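Long-range contact in MexT protein (PDB 6L33), which probably acts as a DNA-binding activator of transcription of the LysR family, switching on the MexEF-OprN efflux pump, and is seen here as its regulatory domain: residues Val41-Leu53 against Glu57-Pro69. Residues are numbered along the deposited sequence; the frame is centred on the assembly and turned at random.
Sequences VRRANYLLMPNLL and EISVGVSYTDELP. With SO4 (sulfate ion), chain E.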
# COMPACT_ATOMS: atom_id res chain seq x y z
N VAL B 41 1.14 7.40 -10.12
CA VAL B 41 1.97 7.22 -8.93
C VAL B 41 2.16 5.73 -8.71
O VAL B 41 1.18 4.98 -8.60
CB VAL B 41 1.34 7.88 -7.69
CG1 VAL B 41 2.26 7.73 -6.49
CG2 VAL B 41 1.04 9.35 -7.96
N ARG B 42 3.41 5.30 -8.65
CA ARG B 42 3.77 3.93 -8.33
C ARG B 42 4.28 3.85 -6.89
O ARG B 42 4.88 4.81 -6.38
CB ARG B 42 4.82 3.38 -9.29
CG ARG B 42 4.49 3.57 -10.76
CD ARG B 42 3.23 2.80 -11.16
NE ARG B 42 3.28 1.42 -10.69
CZ ARG B 42 3.94 0.44 -11.30
NH1 ARG B 42 4.61 0.68 -12.41
NH2 ARG B 42 3.92 -0.79 -10.80
N ARG B 43 4.04 2.71 -6.25
CA ARG B 43 4.55 2.49 -4.90
C ARG B 43 6.06 2.30 -4.93
O ARG B 43 6.59 1.56 -5.76
CB ARG B 43 3.87 1.27 -4.28
CG ARG B 43 4.51 0.78 -2.98
CD ARG B 43 4.32 1.77 -1.84
NE ARG B 43 2.92 2.09 -1.61
CZ ARG B 43 2.08 1.33 -0.91
NH1 ARG B 43 2.50 0.20 -0.37
NH2 ARG B 43 0.82 1.70 -0.76
N ALA B 44 6.76 2.98 -4.01
CA ALA B 44 8.21 2.94 -3.97
C ALA B 44 8.70 2.67 -2.55
O ALA B 44 8.09 3.13 -1.58
CB ALA B 44 8.83 4.25 -4.48
N ASN B 45 9.78 1.91 -2.45
CA ASN B 45 10.49 1.69 -1.19
C ASN B 45 11.97 1.56 -1.53
O ASN B 45 12.36 1.53 -2.70
CB ASN B 45 9.96 0.45 -0.45
CG ASN B 45 10.07 -0.83 -1.26
OD1 ASN B 45 11.17 -1.36 -1.44
ND2 ASN B 45 8.94 -1.33 -1.74
N TYR B 46 12.81 1.49 -0.49
CA TYR B 46 14.25 1.53 -0.76
C TYR B 46 14.75 0.28 -1.48
O TYR B 46 15.86 0.32 -2.02
CB TYR B 46 15.04 1.75 0.54
CG TYR B 46 14.99 0.62 1.55
CD1 TYR B 46 15.82 -0.49 1.42
CD2 TYR B 46 14.15 0.69 2.65
CE1 TYR B 46 15.78 -1.51 2.34
CE2 TYR B 46 14.11 -0.33 3.58
CZ TYR B 46 14.93 -1.43 3.42
OH TYR B 46 14.89 -2.44 4.35
N LEU B 47 13.97 -0.80 -1.53
CA LEU B 47 14.36 -1.97 -2.31
C LEU B 47 13.93 -1.85 -3.77
O LEU B 47 14.71 -2.20 -4.67
CB LEU B 47 13.77 -3.24 -1.70
CG LEU B 47 14.36 -3.74 -0.38
CD1 LEU B 47 13.75 -5.08 -0.00
CD2 LEU B 47 15.88 -3.84 -0.47
N LEU B 48 12.71 -1.39 -4.02
CA LEU B 48 12.21 -1.25 -5.38
C LEU B 48 12.76 -0.03 -6.10
O LEU B 48 12.65 0.05 -7.33
CB LEU B 48 10.68 -1.18 -5.38
CG LEU B 48 9.87 -2.43 -5.06
CD1 LEU B 48 8.39 -2.15 -5.25
CD2 LEU B 48 10.31 -3.60 -5.93
N MSE B 49 13.33 0.92 -5.36
CA MSE B 49 13.70 2.22 -5.92
C MSE B 49 14.68 2.15 -7.11
O MSE B 49 14.43 2.77 -8.14
CB MSE B 49 14.26 3.12 -4.82
CG MSE B 49 14.41 4.56 -5.22
SE MSE B 49 12.71 5.35 -5.76
CE MSE B 49 13.44 6.97 -6.55
N PRO B 50 15.79 1.40 -6.99
CA PRO B 50 16.67 1.26 -8.16
C PRO B 50 16.00 0.55 -9.32
O PRO B 50 16.26 0.90 -10.48
CB PRO B 50 17.87 0.47 -7.63
CG PRO B 50 17.41 -0.14 -6.36
CD PRO B 50 16.39 0.77 -5.79
N ASN B 51 15.12 -0.42 -9.05
CA ASN B 51 14.40 -1.10 -10.11
C ASN B 51 13.47 -0.15 -10.85
O ASN B 51 13.39 -0.17 -12.09
CB ASN B 51 13.59 -2.27 -9.54
CG ASN B 51 14.43 -3.22 -8.72
OD1 ASN B 51 14.96 -2.85 -7.67
ND2 ASN B 51 14.53 -4.47 -9.17
N LEU B 52 12.74 0.69 -10.11
CA LEU B 52 11.79 1.60 -10.74
C LEU B 52 12.49 2.61 -11.64
O LEU B 52 11.98 2.96 -12.71
CB LEU B 52 10.97 2.33 -9.67
CG LEU B 52 10.01 1.48 -8.84
CD1 LEU B 52 9.45 2.29 -7.68
CD2 LEU B 52 8.88 0.93 -9.70
N LEU B 53 13.66 3.09 -11.22
CA LEU B 53 14.40 4.05 -12.04
C LEU B 53 15.06 3.38 -13.23
O LEU B 53 14.91 3.83 -14.37
CB LEU B 53 15.45 4.77 -11.18
CG LEU B 53 14.94 5.78 -10.14
CD1 LEU B 53 16.05 6.15 -9.17
CD2 LEU B 53 14.37 7.02 -10.81
N GLU B 57 10.04 2.76 -15.03
CA GLU B 57 8.68 2.80 -14.50
C GLU B 57 8.35 4.16 -13.90
O GLU B 57 7.17 4.55 -13.87
CB GLU B 57 8.49 1.71 -13.46
CG GLU B 57 8.39 0.31 -14.05
CD GLU B 57 8.41 -0.77 -12.98
OE1 GLU B 57 9.51 -1.08 -12.47
OE2 GLU B 57 7.34 -1.31 -12.66
N ILE B 58 9.35 4.88 -13.40
CA ILE B 58 9.17 6.23 -12.89
C ILE B 58 10.31 7.09 -13.42
O ILE B 58 11.38 6.60 -13.78
CB ILE B 58 9.14 6.29 -11.34
CG1 ILE B 58 10.51 5.93 -10.75
CG2 ILE B 58 8.04 5.39 -10.78
CD1 ILE B 58 10.59 6.05 -9.24
N SER B 59 10.05 8.40 -13.49
CA SER B 59 11.11 9.35 -13.80
C SER B 59 11.73 9.95 -12.55
O SER B 59 12.89 10.37 -12.58
CB SER B 59 10.58 10.48 -14.69
OG SER B 59 9.67 11.30 -13.98
N VAL B 60 10.99 9.98 -11.45
CA VAL B 60 11.46 10.54 -10.19
C VAL B 60 10.71 9.85 -9.07
O VAL B 60 9.56 9.42 -9.24
CB VAL B 60 11.27 12.08 -10.16
CG1 VAL B 60 9.80 12.43 -10.29
CG2 VAL B 60 11.86 12.68 -8.88
N GLY B 61 11.36 9.72 -7.93
CA GLY B 61 10.74 9.13 -6.76
C GLY B 61 11.06 9.92 -5.51
O GLY B 61 12.13 10.50 -5.38
N VAL B 62 10.10 9.93 -4.60
CA VAL B 62 10.28 10.47 -3.26
C VAL B 62 10.04 9.32 -2.29
O VAL B 62 8.89 8.92 -2.07
CB VAL B 62 9.35 11.66 -2.97
CG1 VAL B 62 9.67 12.26 -1.61
CG2 VAL B 62 9.48 12.70 -4.06
N SER B 63 11.12 8.81 -1.71
CA SER B 63 11.08 7.56 -0.98
C SER B 63 12.23 7.55 0.02
O SER B 63 13.17 8.34 -0.08
CB SER B 63 11.19 6.36 -1.93
OG SER B 63 10.98 5.13 -1.25
N TYR B 64 12.14 6.64 0.99
CA TYR B 64 13.34 6.23 1.69
C TYR B 64 14.26 5.53 0.70
O TYR B 64 13.82 4.72 -0.12
CB TYR B 64 13.00 5.30 2.85
CG TYR B 64 12.02 5.91 3.83
CD1 TYR B 64 12.44 6.84 4.77
CD2 TYR B 64 10.68 5.57 3.79
CE1 TYR B 64 11.55 7.41 5.66
CE2 TYR B 64 9.78 6.13 4.68
CZ TYR B 64 10.22 7.05 5.61
OH TYR B 64 9.32 7.61 6.49
N THR B 65 15.55 5.87 0.74
CA THR B 65 16.50 5.34 -0.22
C THR B 65 17.74 4.84 0.51
O THR B 65 18.17 5.43 1.50
CB THR B 65 16.91 6.40 -1.25
OG1 THR B 65 17.49 7.52 -0.59
CG2 THR B 65 15.69 6.85 -2.06
N ASP B 66 18.30 3.74 0.00
CA ASP B 66 19.56 3.23 0.50
C ASP B 66 20.59 3.43 -0.59
O ASP B 66 21.26 4.48 -0.62
CB ASP B 66 19.40 1.77 0.95
CG ASP B 66 20.66 1.20 1.58
OD1 ASP B 66 21.62 1.97 1.78
OD2 ASP B 66 20.68 -0.01 1.87
N GLU B 67 20.75 2.50 -1.53
CA GLU B 67 21.63 2.68 -2.67
C GLU B 67 20.81 2.92 -3.93
O GLU B 67 19.68 2.43 -4.07
CB GLU B 67 22.54 1.46 -2.86
CG GLU B 67 23.15 0.93 -1.58
CD GLU B 67 24.39 1.69 -1.16
OE1 GLU B 67 24.94 1.38 -0.08
OE2 GLU B 67 24.82 2.59 -1.92
N LEU B 68 21.40 3.66 -4.86
CA LEU B 68 20.79 4.02 -6.13
C LEU B 68 21.74 3.68 -7.26
O LEU B 68 22.96 3.60 -7.05
CB LEU B 68 20.43 5.51 -6.17
CG LEU B 68 19.39 5.98 -5.15
CD1 LEU B 68 19.34 7.49 -5.09
CD2 LEU B 68 18.02 5.41 -5.48
N PRO B 69 21.23 3.47 -8.47
CA PRO B 69 22.12 3.21 -9.61
C PRO B 69 23.07 4.37 -9.85
O PRO B 69 22.80 5.52 -9.49
CB PRO B 69 21.15 3.02 -10.78
CG PRO B 69 19.88 2.59 -10.15
CD PRO B 69 19.81 3.32 -8.84
S SO4 E . 1.87 -0.39 -7.67
O1 SO4 E . 2.14 -1.36 -8.72
O2 SO4 E . 2.25 -0.94 -6.37
O3 SO4 E . 2.65 0.82 -7.93
O4 SO4 E . 0.45 -0.06 -7.65
O HOH W 1 4.87 2.73 -14.18
O HOH W 2 17.47 2.82 -2.31
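The backbone N of Glu57 and of Ile58 both reach the O of Leu52, in weak bonds of 3.0 and 3.3 Å, where helix 49-55 ends and the chain turns back into strand 60-62. Selenomethionine Met49 lies over that strand: its CG is anti to the backbone N (chi1 -168°) and the chain bends at chi2, bringing CE to 3.5 Å from CA of Gly61, where the absence of a side chain makes room for the methyl. CD1 of Ile58 meets this CE at 4.0 Å and CB of Leu52 at 3.8 Å, while CG2 of Ile58 lies against CG of Arg42. Leu68 CD2 packs against Met49 CG, the two chains crossing at a slant, and Pro50 CB packs on Pro69 CD. This is the beta-alpha-beta crossover of a periplasmic-binding-protein-like subdomain: strand 9-14 runs between parallel strands 38-43 and 60-62, with helix 49-55 covering the sheet. Ahead of the helix, Asn45 OD1 accepts from Leu47 N, an Asx turn, and from Leu48 N, an Asx motif. Arg42, bent at chi2 and chi3, gives NE to O3 and NH2 to O1 (2.8 Å) of a sulfate, probably from the crystallisation liquor; Arg43 N also bonds O3, and Arg43 NH1 of the second subunit the same ion. Arg42 NH1 makes a salt bridge to Glu57 OE2 (3.4 Å), its hydrogen bond weak, the guanidinium and carboxylate planes 65° apart; Glu57 OE1 is hydrogen-bonded to Ser55 OG.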